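PDB 5HHA: PvdO from Pseudomonas aeruginosa, which is a calcium-binding periplasmic protein of the formylglycine-generating enzyme family, probably involved in maturation of the pyoverdine chromophore. Local coordinates for residues R117-P125 with Y194-S202; V210-W220 with A270-R281. One frame throughout, in Å; residues are numbered along the deposited sequence.

Contact 1 (R117-P125 with Y194-S202); sequences RYQQGPRQP and YNFTSPVGS. With CA (calcium ion), chain C.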
loop_
_atom_site.group_PDB
_atom_site.type_symbol
_atom_site.label_atom_id
_atom_site.label_comp_id
_atom_site.label_asym_id
_atom_site.label_seq_id
_atom_site.Cartn_x
_atom_site.Cartn_y
_atom_site.Cartn_z
ATOM N N ARG A 117 3.611 -3.196 19.064
ATOM C CA ARG A 117 4.090 -3.974 20.212
ATOM C C ARG A 117 5.114 -5.020 19.790
ATOM O O ARG A 117 5.935 -5.449 20.603
ATOM C CB ARG A 117 2.944 -4.690 20.906
ATOM C CG ARG A 117 1.928 -3.768 21.577
ATOM C CD ARG A 117 2.589 -2.768 22.505
ATOM N NE ARG A 117 3.010 -1.575 21.781
ATOM C CZ ARG A 117 4.011 -0.775 22.140
ATOM N NH1 ARG A 117 4.713 -1.013 23.233
ATOM N NH2 ARG A 117 4.311 0.278 21.404
ATOM N N TYR A 118 5.069 -5.466 18.541
ATOM C CA TYR A 118 5.995 -6.463 18.043
ATOM C C TYR A 118 7.327 -5.843 17.692
ATOM O O TYR A 118 7.456 -4.646 17.480
ATOM C CB TYR A 118 5.391 -7.237 16.856
ATOM C CG TYR A 118 4.939 -6.372 15.679
ATOM C CD1 TYR A 118 5.853 -5.754 14.856
ATOM C CD2 TYR A 118 3.595 -6.224 15.383
ATOM C CE1 TYR A 118 5.456 -4.976 13.784
ATOM C CE2 TYR A 118 3.183 -5.454 14.281
ATOM C CZ TYR A 118 4.118 -4.841 13.500
ATOM O OH TYR A 118 3.753 -4.030 12.426
ATOM N N GLN A 119 8.353 -6.687 17.634
ATOM C CA GLN A 119 9.667 -6.210 17.268
ATOM C C GLN A 119 9.642 -5.629 15.857
ATOM O O GLN A 119 9.166 -6.267 14.919
ATOM C CB GLN A 119 10.680 -7.354 17.359
ATOM C CG GLN A 119 10.907 -7.826 18.798
ATOM C CD GLN A 119 11.777 -9.054 18.923
ATOM O OE1 GLN A 119 11.508 -9.943 19.750
ATOM N NE2 GLN A 119 12.811 -9.093 18.178
ATOM N N GLN A 120 10.214 -4.447 15.711
ATOM C CA GLN A 120 10.130 -3.679 14.470
ATOM C C GLN A 120 11.452 -2.984 14.197
ATOM O O GLN A 120 11.742 -1.902 14.751
ATOM C CB GLN A 120 9.017 -2.625 14.545
ATOM C CG GLN A 120 8.830 -1.832 13.251
ATOM C CD GLN A 120 8.107 -0.521 13.486
ATOM O OE1 GLN A 120 8.366 0.176 14.479
ATOM N NE2 GLN A 120 7.207 -0.158 12.572
ATOM N N GLY A 121 12.257 -3.580 13.339
ATOM C CA GLY A 121 13.491 -2.964 12.910
ATOM C C GLY A 121 13.257 -1.872 11.875
ATOM O O GLY A 121 12.132 -1.659 11.402
ATOM N N PRO A 122 14.305 -1.165 11.484
ATOM C CA PRO A 122 14.149 0.039 10.671
ATOM C C PRO A 122 13.731 -0.216 9.226
ATOM O O PRO A 122 13.261 0.725 8.603
ATOM C CB PRO A 122 15.533 0.671 10.731
ATOM C CG PRO A 122 16.442 -0.517 10.964
ATOM C CD PRO A 122 15.701 -1.346 11.927
ATOM N N ARG A 123 13.859 -1.446 8.734
ATOM C CA ARG A 123 13.388 -1.753 7.392
ATOM C C ARG A 123 12.040 -2.452 7.384
ATOM O O ARG A 123 11.521 -2.720 6.310
ATOM C CB ARG A 123 14.398 -2.606 6.638
ATOM C CG ARG A 123 15.767 -1.956 6.577
ATOM C CD ARG A 123 16.151 -1.599 5.216
ATOM N NE ARG A 123 15.636 -0.282 4.931
ATOM C CZ ARG A 123 15.108 0.088 3.776
ATOM N NH1 ARG A 123 15.020 -0.772 2.761
ATOM N NH2 ARG A 123 14.684 1.339 3.651
ATOM N N GLN A 124 11.451 -2.722 8.536
ATOM C CA GLN A 124 10.063 -3.175 8.519
ATOM C C GLN A 124 9.184 -1.965 8.185
ATOM O O GLN A 124 9.582 -0.819 8.339
ATOM C CB GLN A 124 9.675 -3.776 9.860
ATOM C CG GLN A 124 10.000 -5.270 9.968
ATOM C CD GLN A 124 9.989 -5.748 11.403
ATOM O OE1 GLN A 124 8.954 -6.077 11.969
ATOM N NE2 GLN A 124 11.163 -5.796 12.016
ATOM N N PRO A 125 7.949 -2.205 7.704
ATOM C CA PRO A 125 7.091 -1.070 7.343
ATOM C C PRO A 125 6.739 -0.187 8.531
ATOM O O PRO A 125 6.464 -0.666 9.639
ATOM C CB PRO A 125 5.814 -1.734 6.799
ATOM C CG PRO A 125 6.225 -3.102 6.419
ATOM C CD PRO A 125 7.339 -3.496 7.361
ATOM N N TYR A 194 7.864 -15.189 8.820
ATOM C CA TYR A 194 7.636 -14.042 9.716
ATOM C C TYR A 194 6.296 -14.149 10.407
ATOM O O TYR A 194 5.275 -14.363 9.747
ATOM C CB TYR A 194 7.709 -12.725 8.921
ATOM C CG TYR A 194 8.940 -12.626 8.062
ATOM C CD1 TYR A 194 8.960 -13.137 6.789
ATOM C CD2 TYR A 194 10.124 -12.062 8.553
ATOM C CE1 TYR A 194 10.070 -13.086 6.024
ATOM C CE2 TYR A 194 11.245 -12.006 7.781
ATOM C CZ TYR A 194 11.227 -12.524 6.520
ATOM O OH TYR A 194 12.397 -12.474 5.773
ATOM N N ASN A 195 6.252 -13.965 11.712
ATOM C CA ASN A 195 4.991 -13.889 12.422
ATOM C C ASN A 195 4.332 -12.535 12.277
ATOM O O ASN A 195 3.123 -12.471 12.130
ATOM C CB ASN A 195 5.160 -14.156 13.914
ATOM C CG ASN A 195 5.755 -15.515 14.208
ATOM O OD1 ASN A 195 6.691 -15.649 15.054
ATOM N ND2 ASN A 195 5.237 -16.532 13.558
ATOM N N PHE A 196 5.114 -11.473 12.398
ATOM C CA PHE A 196 4.632 -10.116 12.207
ATOM C C PHE A 196 5.146 -9.607 10.867
ATOM O O PHE A 196 5.238 -10.382 9.925
ATOM C CB PHE A 196 5.025 -9.247 13.406
ATOM C CG PHE A 196 4.569 -9.832 14.705
ATOM C CD1 PHE A 196 3.270 -9.684 15.119
ATOM C CD2 PHE A 196 5.432 -10.599 15.469
ATOM C CE1 PHE A 196 2.836 -10.246 16.311
ATOM C CE2 PHE A 196 5.010 -11.169 16.672
ATOM C CZ PHE A 196 3.723 -10.993 17.081
ATOM N N THR A 197 5.437 -8.312 10.732
ATOM C CA THR A 197 5.915 -7.803 9.440
ATOM C C THR A 197 7.341 -8.279 9.155
ATOM O O THR A 197 8.080 -8.701 10.075
ATOM C CB THR A 197 5.837 -6.282 9.368
ATOM O OG1 THR A 197 6.583 -5.750 10.469
ATOM C CG2 THR A 197 4.402 -5.795 9.437
ATOM N N SER A 198 7.725 -8.197 7.896
ATOM C CA SER A 198 9.036 -8.544 7.403
ATOM C C SER A 198 9.708 -7.280 6.894
ATOM O O SER A 198 9.063 -6.313 6.514
ATOM C CB SER A 198 8.890 -9.547 6.246
ATOM O OG SER A 198 7.843 -9.147 5.338
ATOM N N PRO A 199 11.049 -7.269 6.863
ATOM C CA PRO A 199 11.714 -6.131 6.237
ATOM C C PRO A 199 11.180 -5.957 4.838
ATOM O O PRO A 199 10.906 -6.929 4.142
ATOM C CB PRO A 199 13.201 -6.536 6.224
ATOM C CG PRO A 199 13.313 -7.590 7.269
ATOM C CD PRO A 199 11.985 -8.294 7.343
ATOM N N VAL A 200 11.059 -4.724 4.386
ATOM C CA VAL A 200 10.529 -4.496 3.051
ATOM C C VAL A 200 11.434 -5.179 2.028
ATOM O O VAL A 200 12.673 -5.187 2.173
ATOM C CB VAL A 200 10.344 -2.996 2.760
ATOM C CG1 VAL A 200 9.373 -2.386 3.777
ATOM C CG2 VAL A 200 11.696 -2.247 2.747
ATOM N N GLY A 201 10.829 -5.783 1.007
ATOM C CA GLY A 201 11.595 -6.421 -0.048
ATOM C C GLY A 201 12.122 -7.807 0.293
ATOM O O GLY A 201 13.141 -8.226 -0.279
ATOM N N SER A 202 11.485 -8.537 1.203
ATOM C CA SER A 202 11.932 -9.870 1.590
ATOM C C SER A 202 11.447 -10.947 0.617
ATOM O O SER A 202 11.790 -12.133 0.796
ATOM C CB SER A 202 11.484 -10.212 3.003
ATOM O OG SER A 202 12.130 -9.367 3.944
HETATM CA CA CA C . 3.778 -14.404 7.927
HETATM O O HOH W 1 6.060 -3.061 10.912
HETATM O O HOH W 2 14.718 -4.058 3.767
HETATM O O HOH W 3 2.634 -13.080 9.526
#
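Tyr-118 and Phe-196 grip each other through their CB atoms. Tyr-118 CB sits over the centre of the Phe-196 ring, 3.5 Å from CG of Phe-196, while Phe-196 CB lies over one face of the tyrosine ring, offset toward its rim. The two planes are only 18° apart, but the rings have slid past each other in opposite directions and barely overlap. Tyr-118 chi1 of 56° sets CG between the backbone N and the carbonyl carbon, and the phenol is thereby carried past Phe-196 to Thr-197, where Tyr-118 OH comes 3.5 Å from Thr-197 CG2. A water lying in the phenol plane, at the ring edge, bridges Tyr-118 OH (2.9 Å), Thr-197 OG1 and Pro-125 O, which accepts from it. The hydroxyl's main partner is the backbone O of Asp-276.

Farther along, Pro-125 CD abuts Thr-197 CB at 3.7 Å. The one direct backbone bond runs from Val-200 N to Arg-123 O, 2.8 Å long and nearly straight at 165°. Val-200 flanks that same carbonyl, its CG1 3.3 Å from Arg-123 O, and its CG2 touches NH1 of Arg-123. A type I turn from Gly-121 to Gln-124 and a type II turn from Pro-199 to Ser-202 shape the two loops.

Tyr-194 O binds the calcium ion at 2.4 Å, together with Asn-186, Thr-187, Gly-189, Asp-192 and a water that donates to Asn-195 O. Asn-186 also bonds Phe-196 O through its ND2. The arrangement is a loop-to-loop packing beside a calcium-binding loop, within the domain related to sulfatase-modifying factor.

Contact 2 (V210-W220 with A270-R281); sequences VYDMHGNVYEW and APSDRGDWIGFR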
loop_
_atom_site.group_PDB
_atom_site.type_symbol
_atom_site.label_atom_id
_atom_site.label_comp_id
_atom_site.label_asym_id
_atom_site.label_seq_id
_atom_site.Cartn_x
_atom_site.Cartn_y
_atom_site.Cartn_z
ATOM N N VAL A 210 7.938 -3.465 -8.129
ATOM C CA VAL A 210 7.313 -3.094 -6.855
ATOM C C VAL A 210 7.290 -4.308 -5.931
ATOM O O VAL A 210 7.034 -5.431 -6.374
ATOM C CB VAL A 210 5.888 -2.607 -7.099
ATOM C CG1 VAL A 210 5.276 -2.121 -5.795
ATOM C CG2 VAL A 210 5.875 -1.478 -8.098
ATOM N N TYR A 211 7.525 -4.094 -4.632
ATOM C CA TYR A 211 7.590 -5.158 -3.627
ATOM C C TYR A 211 6.447 -5.038 -2.617
ATOM O O TYR A 211 5.959 -3.937 -2.331
ATOM C CB TYR A 211 8.885 -5.052 -2.823
ATOM C CG TYR A 211 10.145 -5.301 -3.619
ATOM C CD1 TYR A 211 10.740 -4.289 -4.370
ATOM C CD2 TYR A 211 10.763 -6.538 -3.567
ATOM C CE1 TYR A 211 11.894 -4.516 -5.076
ATOM C CE2 TYR A 211 11.950 -6.767 -4.259
ATOM C CZ TYR A 211 12.485 -5.746 -4.997
ATOM O OH TYR A 211 13.667 -5.974 -5.713
ATOM N N ASP A 212 6.051 -6.179 -2.073
ATOM C CA ASP A 212 5.111 -6.282 -0.948
ATOM C C ASP A 212 3.701 -5.794 -1.263
ATOM O O ASP A 212 2.966 -5.450 -0.336
ATOM C CB ASP A 212 5.662 -5.601 0.313
ATOM C CG ASP A 212 6.896 -6.289 0.858
ATOM O OD1 ASP A 212 6.862 -7.526 1.073
ATOM O OD2 ASP A 212 7.930 -5.603 1.071
ATOM N N MET A 213 3.302 -5.801 -2.527
ATOM C CA MET A 213 1.946 -5.390 -2.846
ATOM C C MET A 213 0.900 -6.417 -2.404
ATOM O O MET A 213 -0.293 -6.119 -2.417
ATOM C CB MET A 213 1.815 -5.100 -4.336
ATOM C CG MET A 213 2.332 -3.719 -4.731
ATOM S SD MET A 213 1.150 -2.442 -4.245
ATOM C CE MET A 213 1.785 -1.019 -5.084
ATOM N N HIS A 214 1.315 -7.618 -2.022
ATOM C CA HIS A 214 0.385 -8.699 -1.681
ATOM C C HIS A 214 0.498 -9.199 -0.271
ATOM O O HIS A 214 -0.051 -10.237 0.074
ATOM C CB HIS A 214 0.464 -9.799 -2.734
ATOM C CG HIS A 214 0.255 -9.245 -4.106
ATOM N ND1 HIS A 214 -0.959 -9.160 -4.763
ATOM C CD2 HIS A 214 1.146 -8.626 -4.890
ATOM C CE1 HIS A 214 -0.785 -8.515 -5.908
ATOM N NE2 HIS A 214 0.497 -8.203 -6.010
ATOM N N GLY A 215 1.177 -8.440 0.584
ATOM C CA GLY A 215 1.214 -8.786 1.994
ATOM C C GLY A 215 1.919 -7.722 2.819
ATOM O O GLY A 215 2.094 -6.565 2.396
ATOM N N ASN A 216 2.326 -8.141 4.007
ATOM C CA ASN A 216 3.082 -7.333 4.959
ATOM C C ASN A 216 2.156 -6.410 5.752
ATOM O O ASN A 216 1.867 -6.688 6.914
ATOM C CB ASN A 216 4.303 -6.645 4.322
ATOM C CG ASN A 216 5.519 -6.658 5.236
ATOM O OD1 ASN A 216 5.501 -7.283 6.284
ATOM N ND2 ASN A 216 6.586 -5.977 4.818
ATOM N N VAL A 217 1.673 -5.320 5.141
ATOM C CA VAL A 217 0.708 -4.439 5.772
ATOM C C VAL A 217 -0.313 -3.962 4.760
ATOM O O VAL A 217 -0.023 -3.847 3.568
ATOM C CB VAL A 217 1.394 -3.168 6.391
ATOM C CG1 VAL A 217 2.255 -3.534 7.575
ATOM C CG2 VAL A 217 2.231 -2.407 5.389
ATOM N N TYR A 218 -1.507 -3.665 5.256
ATOM C CA TYR A 218 -2.415 -2.795 4.488
ATOM C C TYR A 218 -1.777 -1.423 4.318
ATOM O O TYR A 218 -0.832 -1.075 5.042
ATOM C CB TYR A 218 -3.732 -2.629 5.248
ATOM C CG TYR A 218 -4.791 -3.654 4.903
ATOM C CD1 TYR A 218 -5.677 -3.412 3.863
ATOM C CD2 TYR A 218 -4.921 -4.842 5.612
ATOM C CE1 TYR A 218 -6.679 -4.307 3.541
ATOM C CE2 TYR A 218 -5.933 -5.753 5.291
ATOM C CZ TYR A 218 -6.795 -5.474 4.240
ATOM O OH TYR A 218 -7.851 -6.324 3.887
ATOM N N GLU A 219 -2.322 -0.635 3.405
ATOM C CA GLU A 219 -1.798 0.680 3.090
ATOM C C GLU A 219 -2.921 1.674 2.943
ATOM O O GLU A 219 -3.906 1.416 2.237
ATOM C CB GLU A 219 -1.063 0.671 1.758
ATOM C CG GLU A 219 0.188 -0.190 1.752
ATOM C CD GLU A 219 0.694 -0.464 0.360
ATOM O OE1 GLU A 219 0.314 0.275 -0.580
ATOM O OE2 GLU A 219 1.496 -1.414 0.197
ATOM N N TRP A 220 -2.753 2.856 3.530
ATOM C CA TRP A 220 -3.646 3.951 3.229
ATOM C C TRP A 220 -3.554 4.346 1.751
ATOM O O TRP A 220 -2.461 4.379 1.180
ATOM C CB TRP A 220 -3.267 5.190 4.040
ATOM C CG TRP A 220 -3.448 5.053 5.505
ATOM C CD1 TRP A 220 -2.452 4.933 6.423
ATOM C CD2 TRP A 220 -4.687 5.030 6.242
ATOM N NE1 TRP A 220 -2.993 4.850 7.685
ATOM C CE2 TRP A 220 -4.353 4.893 7.601
ATOM C CE3 TRP A 220 -6.038 5.091 5.887
ATOM C CZ2 TRP A 220 -5.310 4.851 8.603
ATOM C CZ3 TRP A 220 -6.987 5.044 6.888
ATOM C CH2 TRP A 220 -6.617 4.912 8.232
ATOM N N ALA A 270 -11.767 4.124 9.164
ATOM C CA ALA A 270 -11.966 5.543 9.433
ATOM C C ALA A 270 -10.611 6.222 9.338
ATOM O O ALA A 270 -9.594 5.639 9.774
ATOM C CB ALA A 270 -12.557 5.734 10.823
ATOM N N PRO A 271 -10.545 7.421 8.769
ATOM C CA PRO A 271 -9.224 8.040 8.594
ATOM C C PRO A 271 -8.476 8.348 9.888
ATOM O O PRO A 271 -7.248 8.492 9.865
ATOM C CB PRO A 271 -9.523 9.311 7.775
ATOM C CG PRO A 271 -10.995 9.525 7.924
ATOM C CD PRO A 271 -11.614 8.196 8.111
ATOM N N SER A 272 -9.182 8.410 11.017
ATOM C CA SER A 272 -8.540 8.629 12.304
ATOM C C SER A 272 -8.076 7.316 12.931
ATOM O O SER A 272 -7.451 7.351 13.984
ATOM C CB SER A 272 -9.495 9.375 13.247
ATOM O OG SER A 272 -10.674 8.619 13.467
ATOM N N ASP A 273 -8.389 6.164 12.330
ATOM C CA ASP A 273 -7.900 4.873 12.813
ATOM C C ASP A 273 -6.386 4.768 12.583
ATOM O O ASP A 273 -5.825 5.435 11.711
ATOM C CB ASP A 273 -8.555 3.706 12.039
ATOM C CG ASP A 273 -10.017 3.471 12.373
ATOM O OD1 ASP A 273 -10.518 3.958 13.408
ATOM O OD2 ASP A 273 -10.664 2.739 11.582
ATOM N N ARG A 274 -5.744 3.906 13.354
ATOM C CA ARG A 274 -4.378 3.504 13.073
ATOM C C ARG A 274 -4.229 2.091 13.595
ATOM O O ARG A 274 -5.028 1.609 14.412
ATOM C CB ARG A 274 -3.361 4.453 13.720
ATOM C CG ARG A 274 -3.363 4.448 15.237
ATOM C CD ARG A 274 -2.452 5.520 15.807
ATOM N NE ARG A 274 -3.006 6.846 15.571
ATOM C CZ ARG A 274 -2.364 7.863 15.007
ATOM N NH1 ARG A 274 -1.113 7.754 14.592
ATOM N NH2 ARG A 274 -2.984 9.024 14.848
ATOM N N GLY A 275 -3.195 1.408 13.149
ATOM C CA GLY A 275 -2.944 0.073 13.652
ATOM C C GLY A 275 -1.577 -0.413 13.272
ATOM O O GLY A 275 -0.930 0.121 12.393
ATOM N N ASP A 276 -1.175 -1.497 13.919
ATOM C CA ASP A 276 0.109 -2.133 13.670
ATOM C C ASP A 276 0.117 -2.978 12.379
ATOM O O ASP A 276 1.073 -3.698 12.065
ATOM C CB ASP A 276 0.518 -2.969 14.887
ATOM C CG ASP A 276 -0.360 -4.181 15.109
ATOM O OD1 ASP A 276 -1.113 -4.581 14.202
ATOM O OD2 ASP A 276 -0.254 -4.776 16.210
ATOM N N TRP A 277 -0.973 -2.820 11.616
ATOM C CA TRP A 277 -1.234 -3.570 10.397
ATOM C C TRP A 277 -1.531 -2.642 9.215
ATOM O O TRP A 277 -1.783 -3.139 8.124
ATOM C CB TRP A 277 -2.413 -4.515 10.635
ATOM C CG TRP A 277 -3.638 -3.847 11.124
ATOM C CD1 TRP A 277 -3.935 -3.451 12.400
ATOM C CD2 TRP A 277 -4.764 -3.494 10.326
ATOM N NE1 TRP A 277 -5.171 -2.864 12.441
ATOM C CE2 TRP A 277 -5.704 -2.883 11.178
ATOM C CE3 TRP A 277 -5.087 -3.644 8.969
ATOM C CZ2 TRP A 277 -6.929 -2.431 10.721
ATOM C CZ3 TRP A 277 -6.308 -3.178 8.520
ATOM C CH2 TRP A 277 -7.209 -2.595 9.390
ATOM N N ILE A 278 -1.493 -1.317 9.418
ATOM C CA ILE A 278 -1.681 -0.356 8.332
ATOM C C ILE A 278 -0.465 0.540 8.228
ATOM O O ILE A 278 -0.123 1.252 9.186
ATOM C CB ILE A 278 -2.949 0.566 8.488
ATOM C CG1 ILE A 278 -4.194 -0.234 8.853
ATOM C CG2 ILE A 278 -3.147 1.331 7.196
ATOM C CD1 ILE A 278 -5.377 0.659 9.212
ATOM N N GLY A 279 0.178 0.494 7.071
ATOM C CA GLY A 279 1.272 1.387 6.718
ATOM C C GLY A 279 0.867 2.193 5.482
ATOM O O GLY A 279 -0.307 2.542 5.323
ATOM N N PHE A 280 1.829 2.476 4.598
ATOM C CA PHE A 280 1.524 3.343 3.460
ATOM C C PHE A 280 2.654 3.392 2.485
ATOM O O PHE A 280 3.806 3.139 2.843
ATOM C CB PHE A 280 1.185 4.767 3.901
ATOM C CG PHE A 280 2.335 5.501 4.563
ATOM C CD1 PHE A 280 2.669 5.269 5.896
ATOM C CD2 PHE A 280 3.052 6.473 3.870
ATOM C CE1 PHE A 280 3.682 5.974 6.505
ATOM C CE2 PHE A 280 4.079 7.176 4.477
ATOM C CZ PHE A 280 4.383 6.937 5.797
ATOM N N ARG A 281 2.318 3.705 1.240
ATOM C CA ARG A 281 3.288 4.132 0.244
ATOM C C ARG A 281 3.061 5.627 -0.016
ATOM O O ARG A 281 2.049 6.202 0.370
ATOM C CB ARG A 281 3.116 3.346 -1.056
ATOM C CG ARG A 281 3.406 1.891 -0.918
ATOM C CD ARG A 281 3.190 1.133 -2.224
ATOM N NE ARG A 281 3.101 -0.269 -1.913
ATOM C CZ ARG A 281 4.101 -1.145 -1.975
ATOM N NH1 ARG A 281 5.274 -0.838 -2.519
ATOM N NH2 ARG A 281 3.910 -2.371 -1.514
HETATM O O HOH W 4 -0.196 3.156 -0.363
HETATM O O HOH W 5 -0.774 6.452 0.010
#
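Tyr-218 and Ile-278 begin a short parallel pairing of strands 218-220 and 278-280, whose axes come within 4.2 Å at a strongly twisted 56°, with backbone bonds from Tyr-218 N to Trp-277 O, Gly-279 N to Tyr-218 O and Trp-220 N to Gly-279 O. The edge of the Trp-277 indole points at the face of the Tyr-218 ring in an offset edge-to-face pair, planes at 88°, with Trp-277 CE3 3.6 Å from Tyr-218 CD2. Ile-278 CG2 stands over the five-membered ring of Trp-220, 3.7 Å from its centroid, and the far rim of that indole reaches the 270-273 turn, CZ2 3.2 Å from Asp-273 O.

Arg-281, just after Phe-280, brings its extended chain to Glu-219 of the paired strand. NE makes the salt bridge to Glu-219 OE2 at 2.9 Å, on the syn side but 33° out of the carboxylate plane. NH2 donates to Tyr-211 O at 2.7 Å, in the guanidinium plane, and Met-213 CE lies over one face of the group, toward its rim. Arg-157 and Gln-83 also bind Glu-219 OE2, so this buried carboxylate is probably anionic.

This is the parallel pair of an otherwise antiparallel sheet: strand 247-251, antiparallel on the other edge of 218-221, packs on Tyr-218, Trp-220 and Trp-277, helix 131-145 meets Trp-220 and Phe-280, and strand 77-80 lies against Val-210 and Met-213.

From the N terminus, contact 1 comes first: 117-125, in the loop between helices 86-96 and 131-145, meets 194-202 after a mostly loop excursion that includes helices 131-145 and 154-162, and so closes a loop of 68 intervening residues. Contact 2 opens only afterwards and joins 210-220 to 270-281 across a helix-free span containing strands 247-251 and 266-269. The two are therefore in series, neither nested nor crossed, yet they touch in space with centres about 13 Å apart. Asn-216 of contact 2 accepts a probable hydrogen bond from Ser-198 N and packs on Thr-197 and Pro-125, while Asp-276 supplies the second tie. Together they tie the calcium-binding loop to the central mixed sheet.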